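Nuclear hormone receptor HR38 (Drosophila melanogaster, PDB 1PDU) probably acts as a nuclear receptor transcription factor in Drosophila, mediating an atypical ecdysteroid signalling pathway. Local coordinates at residues V24-D29 with K64-K69; A88-F93 with E235-T240; A150-L155 with S199-K204. All coordinates share one frame; numbering follows the deposited sequence.

Contact 1 (V24-D29 with K64-K69); sequences VDTTPD and KQFAEK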
loop_
_atom_site.group_PDB
_atom_site.type_symbol
_atom_site.label_atom_id
_atom_site.label_comp_id
_atom_site.label_asym_id
_atom_site.label_seq_id
_atom_site.Cartn_x
_atom_site.Cartn_y
_atom_site.Cartn_z
ATOM N N VAL A 24 4.922 -11.929 -0.538
ATOM C CA VAL A 24 4.364 -13.115 0.118
ATOM C C VAL A 24 4.718 -13.180 1.611
ATOM O O VAL A 24 3.845 -13.392 2.454
ATOM C CB VAL A 24 4.833 -14.433 -0.593
ATOM C CG1 VAL A 24 4.320 -15.665 0.154
ATOM C CG2 VAL A 24 4.326 -14.458 -2.021
ATOM N N ASP A 25 5.990 -12.976 1.939
ATOM C CA ASP A 25 6.434 -13.017 3.329
ATOM C C ASP A 25 5.810 -11.924 4.211
ATOM O O ASP A 25 5.792 -12.050 5.439
ATOM C CB ASP A 25 7.959 -12.917 3.386
ATOM C CG ASP A 25 8.651 -14.076 2.671
ATOM O OD1 ASP A 25 9.874 -13.970 2.414
ATOM O OD2 ASP A 25 7.979 -15.093 2.366
ATOM N N THR A 26 5.308 -10.854 3.598
ATOM C CA THR A 26 4.692 -9.778 4.364
ATOM C C THR A 26 3.185 -9.639 4.131
ATOM O O THR A 26 2.587 -8.646 4.522
ATOM C CB THR A 26 5.367 -8.417 4.073
ATOM O OG1 THR A 26 5.244 -8.095 2.682
ATOM C CG2 THR A 26 6.833 -8.462 4.461
ATOM N N THR A 27 2.578 -10.630 3.490
ATOM C CA THR A 27 1.140 -10.617 3.236
ATOM C C THR A 27 0.528 -11.694 4.125
ATOM O O THR A 27 0.795 -12.883 3.948
ATOM C CB THR A 27 0.819 -10.933 1.761
ATOM O OG1 THR A 27 1.402 -9.928 0.925
ATOM C CG2 THR A 27 -0.687 -10.943 1.524
ATOM N N PRO A 28 -0.305 -11.292 5.094
ATOM C CA PRO A 28 -0.928 -12.267 5.995
ATOM C C PRO A 28 -1.502 -13.449 5.235
ATOM O O PRO A 28 -2.182 -13.265 4.222
ATOM C CB PRO A 28 -2.029 -11.462 6.678
ATOM C CG PRO A 28 -1.515 -10.067 6.637
ATOM C CD PRO A 28 -0.910 -9.961 5.266
ATOM N N ASP A 29 -1.214 -14.661 5.699
ATOM C CA ASP A 29 -1.779 -15.835 5.054
ATOM C C ASP A 29 -3.090 -16.119 5.779
ATOM O O ASP A 29 -3.204 -15.904 6.984
ATOM C CB ASP A 29 -0.828 -17.040 5.129
ATOM C CG ASP A 29 -0.279 -17.276 6.526
ATOM O OD1 ASP A 29 0.439 -16.384 7.045
ATOM O OD2 ASP A 29 -0.562 -18.355 7.100
ATOM N N LYS A 64 6.763 -1.965 6.154
ATOM C CA LYS A 64 8.159 -1.594 6.347
ATOM C C LYS A 64 9.037 -2.830 6.098
ATOM O O LYS A 64 10.133 -2.727 5.546
ATOM C CB LYS A 64 8.359 -1.053 7.775
ATOM C CG LYS A 64 9.746 -0.480 8.076
ATOM C CD LYS A 64 10.078 0.707 7.181
ATOM C CE LYS A 64 11.489 1.212 7.440
ATOM N NZ LYS A 64 11.981 2.128 6.355
ATOM N N GLN A 65 8.540 -3.998 6.495
ATOM C CA GLN A 65 9.269 -5.248 6.308
ATOM C C GLN A 65 9.436 -5.569 4.828
ATOM O O GLN A 65 10.474 -6.085 4.421
ATOM C CB GLN A 65 8.539 -6.408 6.991
ATOM C CG GLN A 65 8.593 -6.388 8.508
ATOM C CD GLN A 65 7.719 -7.470 9.140
ATOM O OE1 GLN A 65 7.709 -7.637 10.359
ATOM N NE2 GLN A 65 6.979 -8.205 8.311
ATOM N N PHE A 66 8.414 -5.275 4.029
ATOM C CA PHE A 66 8.471 -5.539 2.596
ATOM C C PHE A 66 9.468 -4.627 1.887
ATOM O O PHE A 66 10.192 -5.054 0.989
ATOM C CB PHE A 66 7.084 -5.368 1.978
ATOM C CG PHE A 66 7.100 -5.163 0.494
ATOM C CD1 PHE A 66 7.150 -3.880 -0.041
ATOM C CD2 PHE A 66 7.066 -6.252 -0.374
ATOM C CE1 PHE A 66 7.164 -3.684 -1.417
ATOM C CE2 PHE A 66 7.081 -6.071 -1.754
ATOM C CZ PHE A 66 7.128 -4.783 -2.279
ATOM N N ALA A 67 9.503 -3.369 2.293
ATOM C CA ALA A 67 10.406 -2.421 1.675
ATOM C C ALA A 67 11.871 -2.755 1.964
ATOM O O ALA A 67 12.727 -2.644 1.084
ATOM C CB ALA A 67 10.082 -1.014 2.158
ATOM N N GLU A 68 12.153 -3.176 3.191
ATOM C CA GLU A 68 13.518 -3.483 3.585
ATOM C C GLU A 68 14.065 -4.727 2.919
ATOM O O GLU A 68 15.262 -4.992 2.982
ATOM C CB GLU A 68 13.615 -3.601 5.111
ATOM C CG GLU A 68 13.318 -2.280 5.830
ATOM C CD GLU A 68 13.375 -2.388 7.342
ATOM O OE1 GLU A 68 12.972 -3.450 7.872
ATOM O OE2 GLU A 68 13.803 -1.404 7.995
ATOM N N LYS A 69 13.196 -5.491 2.273
ATOM C CA LYS A 69 13.653 -6.693 1.589
ATOM C C LYS A 69 13.791 -6.428 0.100
ATOM O O LYS A 69 14.177 -7.318 -0.658
ATOM C CB LYS A 69 12.701 -7.864 1.840
ATOM C CG LYS A 69 12.656 -8.278 3.295
ATOM C CD LYS A 69 11.992 -9.634 3.497
ATOM C CE LYS A 69 12.176 -10.093 4.944
ATOM N NZ LYS A 69 11.906 -11.549 5.152
#

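Contact 2 (A88-F93 with E235-T240); sequences ASLELF and ENMFVT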
loop_
_atom_site.group_PDB
_atom_site.type_symbol
_atom_site.label_atom_id
_atom_site.label_comp_id
_atom_site.label_asym_id
_atom_site.label_seq_id
_atom_site.Cartn_x
_atom_site.Cartn_y
_atom_site.Cartn_z
ATOM N N ALA A 88 5.429 7.119 0.977
ATOM C CA ALA A 88 4.588 6.132 0.309
ATOM C C ALA A 88 3.817 5.200 1.236
ATOM O O ALA A 88 3.004 4.386 0.771
ATOM C CB ALA A 88 5.440 5.292 -0.650
ATOM N N SER A 89 4.054 5.318 2.533
ATOM C CA SER A 89 3.402 4.428 3.471
ATOM C C SER A 89 1.892 4.361 3.289
ATOM O O SER A 89 1.328 3.271 3.241
ATOM C CB SER A 89 3.773 4.806 4.907
ATOM O OG SER A 89 3.492 6.165 5.172
ATOM N N LEU A 90 1.232 5.511 3.176
ATOM C CA LEU A 90 -0.215 5.505 2.991
ATOM C C LEU A 90 -0.575 4.864 1.655
ATOM O O LEU A 90 -1.533 4.103 1.567
ATOM C CB LEU A 90 -0.791 6.926 3.064
ATOM C CG LEU A 90 -2.322 6.973 3.015
ATOM C CD1 LEU A 90 -2.883 6.190 4.201
ATOM C CD2 LEU A 90 -2.822 8.431 3.039
ATOM N N GLU A 91 0.195 5.155 0.613
ATOM C CA GLU A 91 -0.085 4.574 -0.697
ATOM C C GLU A 91 0.069 3.056 -0.671
ATOM O O GLU A 91 -0.769 2.334 -1.194
ATOM C CB GLU A 91 0.829 5.178 -1.761
ATOM C CG GLU A 91 0.550 6.644 -2.013
ATOM C CD GLU A 91 1.524 7.261 -2.987
ATOM O OE1 GLU A 91 1.368 7.057 -4.210
ATOM O OE2 GLU A 91 2.458 7.943 -2.528
ATOM N N LEU A 92 1.148 2.577 -0.061
ATOM C CA LEU A 92 1.376 1.140 0.033
ATOM C C LEU A 92 0.228 0.511 0.806
ATOM O O LEU A 92 -0.279 -0.552 0.443
ATOM C CB LEU A 92 2.704 0.869 0.737
ATOM C CG LEU A 92 3.885 1.303 -0.132
ATOM C CD1 LEU A 92 5.196 1.312 0.649
ATOM C CD2 LEU A 92 3.958 0.345 -1.309
ATOM N N PHE A 93 -0.186 1.189 1.868
ATOM C CA PHE A 93 -1.274 0.705 2.686
ATOM C C PHE A 93 -2.543 0.573 1.833
ATOM O O PHE A 93 -3.206 -0.463 1.841
ATOM C CB PHE A 93 -1.512 1.669 3.852
ATOM C CG PHE A 93 -2.651 1.263 4.753
ATOM C CD1 PHE A 93 -2.547 0.142 5.569
ATOM C CD2 PHE A 93 -3.837 1.994 4.765
ATOM C CE1 PHE A 93 -3.612 -0.252 6.391
ATOM C CE2 PHE A 93 -4.910 1.610 5.579
ATOM C CZ PHE A 93 -4.800 0.484 6.394
ATOM N N GLU A 235 1.895 11.032 11.610
ATOM C CA GLU A 235 2.361 12.403 11.403
ATOM C C GLU A 235 3.375 12.452 10.263
ATOM O O GLU A 235 3.499 13.471 9.572
ATOM C CB GLU A 235 3.023 12.943 12.670
ATOM C CG GLU A 235 2.069 13.245 13.809
ATOM C CD GLU A 235 1.375 14.575 13.642
ATOM O OE1 GLU A 235 1.613 15.243 12.607
ATOM O OE2 GLU A 235 0.598 14.950 14.549
ATOM N N ASN A 236 4.115 11.359 10.082
ATOM C CA ASN A 236 5.111 11.294 9.017
ATOM C C ASN A 236 4.438 11.390 7.647
ATOM O O ASN A 236 5.019 11.930 6.703
ATOM C CB ASN A 236 5.915 9.989 9.086
ATOM C CG ASN A 236 6.743 9.868 10.359
ATOM O OD1 ASN A 236 7.024 10.864 11.032
ATOM N ND2 ASN A 236 7.154 8.638 10.684
ATOM N N MET A 237 3.216 10.870 7.547
ATOM C CA MET A 237 2.469 10.895 6.292
ATOM C C MET A 237 2.206 12.320 5.854
ATOM O O MET A 237 2.007 12.582 4.673
ATOM C CB MET A 237 1.126 10.185 6.446
ATOM C CG MET A 237 1.220 8.769 6.946
ATOM S SD MET A 237 -0.395 8.053 7.130
ATOM C CE MET A 237 0.007 6.386 7.010
ATOM N N PHE A 238 2.210 13.242 6.809
ATOM C CA PHE A 238 1.942 14.634 6.506
ATOM C C PHE A 238 3.176 15.457 6.197
ATOM O O PHE A 238 3.063 16.597 5.746
ATOM C CB PHE A 238 1.170 15.271 7.661
ATOM C CG PHE A 238 -0.258 14.822 7.747
ATOM C CD1 PHE A 238 -1.234 15.423 6.968
ATOM C CD2 PHE A 238 -0.621 13.784 8.592
ATOM C CE1 PHE A 238 -2.555 15.001 7.027
ATOM C CE2 PHE A 238 -1.943 13.351 8.659
ATOM C CZ PHE A 238 -2.914 13.965 7.873
ATOM N N VAL A 239 4.355 14.891 6.438
ATOM C CA VAL A 239 5.597 15.604 6.152
ATOM C C VAL A 239 5.692 15.863 4.649
ATOM O O VAL A 239 6.324 16.826 4.217
ATOM C CB VAL A 239 6.834 14.798 6.612
ATOM C CG1 VAL A 239 8.103 15.475 6.136
ATOM C CG2 VAL A 239 6.847 14.691 8.132
ATOM N N THR A 240 5.050 14.999 3.863
ATOM C CA THR A 240 5.035 15.115 2.404
ATOM C C THR A 240 4.244 16.352 1.961
ATOM O O THR A 240 3.529 16.327 0.953
ATOM C CB THR A 240 4.425 13.850 1.782
#

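Contact 3 (A150-L155 with S199-K204); sequences ACLCAL and SRLLGK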
loop_
_atom_site.group_PDB
_atom_site.type_symbol
_atom_site.label_atom_id
_atom_site.label_comp_id
_atom_site.label_asym_id
_atom_site.label_seq_id
_atom_site.Cartn_x
_atom_site.Cartn_y
_atom_site.Cartn_z
ATOM N N ALA A 150 3.793 -7.046 -7.040
ATOM C CA ALA A 150 4.959 -6.831 -6.201
ATOM C C ALA A 150 5.785 -5.678 -6.783
ATOM O O ALA A 150 6.266 -4.811 -6.041
ATOM C CB ALA A 150 5.796 -8.109 -6.116
ATOM N N CYS A 151 5.928 -5.659 -8.109
ATOM C CA CYS A 151 6.673 -4.597 -8.774
ATOM C C CYS A 151 5.928 -3.280 -8.608
ATOM O O CYS A 151 6.537 -2.239 -8.369
ATOM C CB CYS A 151 6.854 -4.907 -10.261
ATOM S SG CYS A 151 7.930 -6.311 -10.591
ATOM N N LEU A 152 4.607 -3.330 -8.730
ATOM C CA LEU A 152 3.784 -2.137 -8.586
ATOM C C LEU A 152 3.990 -1.530 -7.186
ATOM O O LEU A 152 4.057 -0.307 -7.023
ATOM C CB LEU A 152 2.319 -2.513 -8.813
ATOM C CG LEU A 152 1.893 -2.804 -10.254
ATOM C CD1 LEU A 152 0.375 -2.940 -10.330
ATOM C CD2 LEU A 152 2.380 -1.683 -11.162
ATOM N N CYS A 153 4.117 -2.386 -6.177
ATOM C CA CYS A 153 4.348 -1.920 -4.815
ATOM C C CYS A 153 5.726 -1.290 -4.685
ATOM O O CYS A 153 5.865 -0.196 -4.151
ATOM C CB CYS A 153 4.247 -3.073 -3.824
ATOM S SG CYS A 153 2.583 -3.661 -3.554
ATOM N N ALA A 154 6.746 -1.992 -5.167
ATOM C CA ALA A 154 8.107 -1.491 -5.084
ATOM C C ALA A 154 8.210 -0.170 -5.830
ATOM O O ALA A 154 9.001 0.701 -5.458
ATOM C CB ALA A 154 9.079 -2.508 -5.660
ATOM N N LEU A 155 7.404 -0.015 -6.878
ATOM C CA LEU A 155 7.421 1.218 -7.659
ATOM C C LEU A 155 6.676 2.339 -6.949
ATOM O O LEU A 155 6.861 3.513 -7.259
ATOM C CB LEU A 155 6.822 0.990 -9.041
ATOM C CG LEU A 155 7.718 0.268 -10.049
ATOM C CD1 LEU A 155 6.941 0.095 -11.351
ATOM C CD2 LEU A 155 9.009 1.058 -10.292
ATOM N N SER A 199 1.263 -0.234 -20.062
ATOM C CA SER A 199 0.915 1.170 -19.838
ATOM C C SER A 199 -0.256 1.316 -18.882
ATOM O O SER A 199 -0.274 2.219 -18.047
ATOM C CB SER A 199 0.585 1.854 -21.163
ATOM N N ARG A 200 -1.239 0.431 -19.015
ATOM C CA ARG A 200 -2.410 0.464 -18.158
ATOM C C ARG A 200 -2.017 0.113 -16.726
ATOM O O ARG A 200 -2.625 0.587 -15.764
ATOM C CB ARG A 200 -3.458 -0.516 -18.683
ATOM C CG ARG A 200 -4.088 -0.071 -19.996
ATOM C CD ARG A 200 -4.892 -1.176 -20.651
ATOM N NE ARG A 200 -6.011 -1.620 -19.829
ATOM C CZ ARG A 200 -6.805 -2.639 -20.148
ATOM N NH1 ARG A 200 -6.593 -3.316 -21.272
ATOM N NH2 ARG A 200 -7.808 -2.982 -19.348
ATOM N N LEU A 201 -0.982 -0.711 -16.598
ATOM C CA LEU A 201 -0.492 -1.130 -15.299
ATOM C C LEU A 201 0.090 0.065 -14.557
ATOM O O LEU A 201 -0.391 0.435 -13.490
ATOM C CB LEU A 201 0.578 -2.212 -15.468
ATOM C CG LEU A 201 0.959 -3.034 -14.234
ATOM C CD1 LEU A 201 -0.288 -3.649 -13.612
ATOM C CD2 LEU A 201 1.942 -4.122 -14.643
ATOM N N LEU A 202 1.123 0.671 -15.131
ATOM C CA LEU A 202 1.764 1.827 -14.517
ATOM C C LEU A 202 0.786 2.980 -14.305
ATOM O O LEU A 202 0.951 3.787 -13.382
ATOM C CB LEU A 202 2.931 2.295 -15.381
ATOM C CG LEU A 202 4.046 1.261 -15.556
ATOM C CD1 LEU A 202 5.196 1.886 -16.344
ATOM C CD2 LEU A 202 4.536 0.795 -14.195
ATOM N N GLY A 203 -0.231 3.042 -15.163
ATOM C CA GLY A 203 -1.232 4.092 -15.077
ATOM C C GLY A 203 -2.056 4.008 -13.811
ATOM O O GLY A 203 -2.864 4.892 -13.520
ATOM N N LYS A 204 -1.861 2.935 -13.051
ATOM C CA LYS A 204 -2.584 2.759 -11.800
ATOM C C LYS A 204 -1.917 3.518 -10.653
ATOM O O LYS A 204 -2.565 3.833 -9.660
ATOM C CB LYS A 204 -2.688 1.270 -11.459
ATOM C CG LYS A 204 -3.708 0.540 -12.317
ATOM C CD LYS A 204 -5.078 1.180 -12.134
ATOM C CE LYS A 204 -6.051 0.739 -13.202
ATOM N NZ LYS A 204 -6.179 -0.737 -13.218
#

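Contact 1 (V24-D29 with K64-K69)
Thr26 presents both branches of its side chain to Phe66 and Gln65, and through them the end of helix 15-25 meets the last turn of helix 45-67, two members of the layered helical fold of the nuclear receptor ligand-binding domain. Backbones come close here, with Thr26 CA 5.9 Å from Phe66 CA, so a short side chain spans the gap. The two branches do different work. Methyl CG2 of Thr26 sits 3.7 Å from Gln65 CB and about as near the backbone N of Phe66, while the two side chains run past each other in opposite directions. Gln65 continues as an extended chain, which brings its NE2 within 3.9 Å of the same methyl.

Against Phe66 the threonine crosses at about a right angle. With CG anti to the backbone N (chi1 161°), the phenyl ring leaves the threonine behind and heads for helix 146-157; what stays beside Thr26 is the start of the side chain, and the hydroxyl meets the ring only obliquely. That hydroxyl is buried but well supplied: it hydrogen-bonds back to the carbonyl oxygens of Ser22 and His23, with a weak bond from Arg96 of helix 78-100 besides. Those partners lie outside helix 45-67, and the contact of the hydroxyl with Phe66 is packing. At the solvent-facing margin, Asp25 OD1 and Lys69 NZ stand 4.2 Å apart, opposite charges just beyond a salt bridge. Thr26 OG1 makes the closest approach, 3.4 Å from Phe66 CB.

Contact 2 (A88-F93 with E235-T240)
Met237 carries the contact on its side of the interface, reaching across with its terminal methyl to Ser89 and Leu90. Its CG lies beside the backbone N and anti to the carbonyl carbon, and from there the chain runs on extended (chi2 178°), so that CE is delivered to helix 78-100 while the backbones stay well apart: Met237 CA and Leu90 CA, the closest pair, are 6.9 Å from each other. The methyl arrives 4.0 Å from Leu90 CD1 and nearly as close to Leu90 CB, and the two side chains cross at about a right angle. Leu90 offers this flank because its CG stands opposite the backbone N (chi1 -174°); the same side chain also packs on Ser212 and Ile219 of helix 204-225.

The fold is that of a nuclear receptor ligand-binding domain, whose last helix in the family carries the activation function AF-2. Helix 232-236 and the turn after it, whose Met237 and Phe238 pack on helices 78-100 and 204-225 respectively, probably correspond to that element.

Ser89 supplies the second half of the seat. Its OG takes the rotamer between N and C (chi1 55°) and hydrogen-bonds to the carbonyl oxygen of Gln86, a turn back in the same helix, where the amides of Leu90 and Glu91 lack the regular bonds and the helix kinks. The hydroxyl thus has a polar partner in its own helix, and Met237 touches its flank as an apolar neighbour, with Met237 CG 3.9 Å from Ser89 OG and the terminal methyl CE equally near that oxygen.

Contact 3 (A150-L155 with S199-K204)
Leu152 and Leu155 meet Leu201 and Leu202 without any flat group taking part: there are no ring faces or edges here, only the forked ends of four leucines. The main fork pair is Leu152 with Leu201, whose side chains cross obliquely. Both methyls of Leu152 straddle the branch point of its partner, CD2 lying 3.6 Å from Leu201 CG and CD1 slightly farther from that carbon. The tightest approach is methyl to methyl, Leu152 CD1 to Leu201 CD1 at 3.4 Å, which is closer than usual van der Waals contact.

The torsions explain how ends meet although neither CB points directly across. Leu152 has CG anti to its carbonyl carbon (chi1 -74°), whereas Leu201 has CG opposite its backbone N (chi1 -165°), and each fork is thereby swung toward the other helix. A turn along, Leu155 CD1 comes to 3.8 Å from Leu202 CD2. The same Leu202 methyl also stands more loosely beside Leu152 CD2.

In the three-layered nuclear receptor ligand-binding domain, this joins helix 146-157 to the short helix 197-202 that precedes the long helix 204-225. Leu142 and Ile144 close over Leu201 from helix 128-142 and the loop after it, and Leu181 of helix 167-187 reaches it too.

Every atom that meets across the interface is an aliphatic carbon, so the association has no directional bonds to fix it; it probably rests on the fit of the forks and the exclusion of water.

From the N terminus, contact 1 comes first: it closes a loop of 34 residues and ties the end of helix 15-25 to that of helix 45-67. Contact 2 then opens in helix 78-100 and closes only near the C terminus, bringing the final segment back to the core. Contact 3 falls wholly within that long span, uniting helix 146-157 with helix 197-202. None of the three cross. Centres lie about 17 to 18 Å apart, yet helix 146-157 bridges them: Phe66 CZ of contact 1 touches Cys153 CB of contact 3 at 3.7 Å, and Leu92 CD2 of contact 2 lies 3.5 Å from Cys153 O.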